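Mannan endo-1,6-alpha-mannosidase (Chaetomium thermophilum, PDB 6RY0) probably cleaves alpha-1,6-mannosidic linkages as a family 76 glycoside hydrolase, and is linked to the transfer of GPI-anchored glycoproteins into the fungal cell wall. Local coordinates at residues K71-W76 with H385-G390. Numbering follows the deposited sequence.
Sequences KGDYYW and HTSGAG. With CA (calcium ion), chain C.
Tyr-74 pushes its phenol into the turn of 385-390, where the hydroxyl meets several polar groups at the start of helix 389-401. Ala-389 N donates to Tyr-74 OH at 2.9 Å in a nearly straight bond (168°). Gly-388 N gives the same oxygen a second, weak and bent bond. Ser-387 OG lies at the ring edge, near its plane, and hydrogen-bonds Tyr-74 OH at 2.7 Å; either hydroxyl may donate. Ser-387 OG sits between its own backbone N and carbonyl carbon (chi1 61°), a rotation that brings it to the phenol. Ala-389 CB approaches the ring obliquely, 3.4 Å from Tyr-74 CZ. A phenylalanine in place of Tyr-74 would probably leave Ala-389 N without its acceptor and Ser-387 OG without this partner. Gly-388 is the N-cap residue of the helix. Its N also bonds Thr-386 OG1, which closes an ST turn.

Asp-73 works beside this turn and splits its carboxylate between two tasks. Asp-73 OD1 binds the calcium ion at 2.3 Å. Asp-73 OD2 accepts from Ser-387 N at 3.0 Å, with the donor 49° out of the carboxylate plane. The two bonds together would restrict rotation of the group. His-385 O binds the same calcium ion at 2.5 Å; the imidazole is turned off from the 71-76 segment. Four waters complete six-fold coordination. The calcium thus ties the loop before helix 76-93 to the loop before helix 389-401, which are far apart in sequence within this family 76 glycoside hydrolase.

Thr-386 crosses the Tyr-74 side chain at about a right angle, its CB 3.9 Å from Asp-73 CB. The Asp-73 CB in turn covers one face of the Tyr-74 ring, over its centre. Phe-50 touches Ser-387 and Ala-389, and Arg-368 hydrogen-bonds the carbonyl of Ser-387.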
loop_
_atom_site.group_PDB
_atom_site.type_symbol
_atom_site.label_atom_id
_atom_site.label_comp_id
_atom_site.label_asym_id
_atom_site.label_seq_id
_atom_site.Cartn_x
_atom_site.Cartn_y
_atom_site.Cartn_z
ATOM N N LYS A 71 -0.942 -23.453 3.692
ATOM C CA LYS A 71 -0.028 -23.367 2.563
ATOM C C LYS A 71 1.094 -22.382 2.807
ATOM O O LYS A 71 1.996 -22.284 1.967
ATOM C CB LYS A 71 -0.802 -23.007 1.290
ATOM C CG LYS A 71 -1.665 -24.149 0.790
ATOM C CD LYS A 71 -2.493 -23.767 -0.451
ATOM C CE LYS A 71 -3.240 -25.004 -1.038
ATOM N NZ LYS A 71 -3.999 -24.735 -2.279
ATOM N N GLY A 72 1.023 -21.631 3.911
ATOM C CA GLY A 72 1.992 -20.600 4.198
ATOM C C GLY A 72 1.343 -19.489 4.990
ATOM O O GLY A 72 0.169 -19.551 5.330
ATOM N N ASP A 73 2.113 -18.468 5.295
ATOM C CA ASP A 73 1.731 -17.469 6.297
ATOM C C ASP A 73 0.909 -16.309 5.765
ATOM O O ASP A 73 0.396 -15.520 6.561
ATOM C CB ASP A 73 2.998 -16.857 6.870
ATOM C CG ASP A 73 3.892 -17.869 7.562
ATOM O OD1 ASP A 73 3.375 -18.532 8.461
ATOM O OD2 ASP A 73 5.085 -17.969 7.220
ATOM N N TYR A 74 0.803 -16.154 4.448
ATOM C CA TYR A 74 0.428 -14.869 3.857
ATOM C C TYR A 74 -0.842 -14.920 3.085
ATOM O O TYR A 74 -1.145 -15.911 2.412
ATOM C CB TYR A 74 1.591 -14.388 2.949
ATOM C CG TYR A 74 2.918 -14.433 3.662
ATOM C CD1 TYR A 74 3.224 -13.557 4.693
ATOM C CD2 TYR A 74 3.859 -15.411 3.353
ATOM C CE1 TYR A 74 4.420 -13.669 5.397
ATOM C CE2 TYR A 74 5.045 -15.536 4.040
ATOM C CZ TYR A 74 5.316 -14.667 5.080
ATOM O OH TYR A 74 6.480 -14.729 5.815
ATOM N N TYR A 75 -1.600 -13.841 3.151
ATOM C CA TYR A 75 -2.846 -13.693 2.403
ATOM C C TYR A 75 -2.617 -13.050 1.030
ATOM O O TYR A 75 -1.598 -12.376 0.809
ATOM C CB TYR A 75 -3.852 -12.890 3.241
ATOM C CG TYR A 75 -4.351 -13.656 4.427
ATOM C CD1 TYR A 75 -5.402 -14.547 4.301
ATOM C CD2 TYR A 75 -3.763 -13.517 5.680
ATOM C CE1 TYR A 75 -5.878 -15.257 5.412
ATOM C CE2 TYR A 75 -4.242 -14.216 6.775
ATOM C CZ TYR A 75 -5.299 -15.070 6.628
ATOM O OH TYR A 75 -5.778 -15.781 7.716
ATOM N N TRP A 76 -3.586 -13.229 0.146
ATOM C CA TRP A 76 -3.550 -12.760 -1.243
ATOM C C TRP A 76 -3.141 -11.307 -1.384
ATOM O O TRP A 76 -2.323 -10.969 -2.252
ATOM C CB TRP A 76 -4.953 -12.978 -1.811
ATOM C CG TRP A 76 -5.208 -12.528 -3.209
ATOM C CD1 TRP A 76 -4.778 -13.125 -4.370
ATOM C CD2 TRP A 76 -6.033 -11.434 -3.611
ATOM N NE1 TRP A 76 -5.268 -12.443 -5.464
ATOM C CE2 TRP A 76 -6.066 -11.426 -5.018
ATOM C CE3 TRP A 76 -6.791 -10.493 -2.923
ATOM C CZ2 TRP A 76 -6.786 -10.505 -5.733
ATOM C CZ3 TRP A 76 -7.502 -9.552 -3.653
ATOM C CH2 TRP A 76 -7.509 -9.589 -5.052
ATOM N N HIS A 385 5.536 -15.628 14.186
ATOM C CA HIS A 385 4.857 -16.771 13.577
ATOM C C HIS A 385 4.774 -16.711 12.067
ATOM O O HIS A 385 3.843 -17.270 11.482
ATOM C CB HIS A 385 3.451 -16.960 14.174
ATOM C CG HIS A 385 3.425 -16.821 15.647
ATOM N ND1 HIS A 385 3.915 -17.802 16.477
ATOM C CD2 HIS A 385 3.072 -15.789 16.446
ATOM C CE1 HIS A 385 3.822 -17.402 17.736
ATOM N NE2 HIS A 385 3.313 -16.182 17.744
ATOM N N THR A 386 5.763 -16.099 11.423
ATOM C CA THR A 386 5.886 -16.167 9.979
ATOM C C THR A 386 7.328 -16.428 9.606
ATOM O O THR A 386 8.246 -16.282 10.423
ATOM C CB THR A 386 5.400 -14.888 9.225
ATOM O OG1 THR A 386 6.462 -13.942 9.126
ATOM C CG2 THR A 386 4.170 -14.281 9.827
ATOM N N SER A 387 7.527 -16.737 8.327
ATOM C CA SER A 387 8.850 -16.923 7.782
ATOM C C SER A 387 9.646 -15.641 7.623
ATOM O O SER A 387 10.847 -15.720 7.425
ATOM C CB SER A 387 8.787 -17.658 6.459
ATOM O OG SER A 387 8.031 -16.877 5.544
ATOM N N GLY A 388 8.979 -14.476 7.696
ATOM C CA GLY A 388 9.663 -13.199 7.650
ATOM C C GLY A 388 9.567 -12.411 6.357
ATOM O O GLY A 388 10.346 -11.474 6.164
ATOM N N ALA A 389 8.616 -12.745 5.485
ATOM C CA ALA A 389 8.524 -12.031 4.214
ATOM C C ALA A 389 8.116 -10.582 4.381
ATOM O O ALA A 389 8.591 -9.730 3.626
ATOM C CB ALA A 389 7.524 -12.736 3.291
ATOM N N GLY A 390 7.255 -10.271 5.337
ATOM C CA GLY A 390 6.841 -8.887 5.491
ATOM C C GLY A 390 7.954 -8.002 5.991
ATOM O O GLY A 390 8.094 -6.854 5.543
HETATM CA CA CA C . 2.593 -19.138 10.487
HETATM O O HOH W 1 0.477 -19.221 9.400
HETATM O O HOH W 2 2.643 -21.101 8.979
HETATM O O HOH W 3 4.589 -20.182 10.633
HETATM O O HOH W 4 1.167 -17.671 10.852
#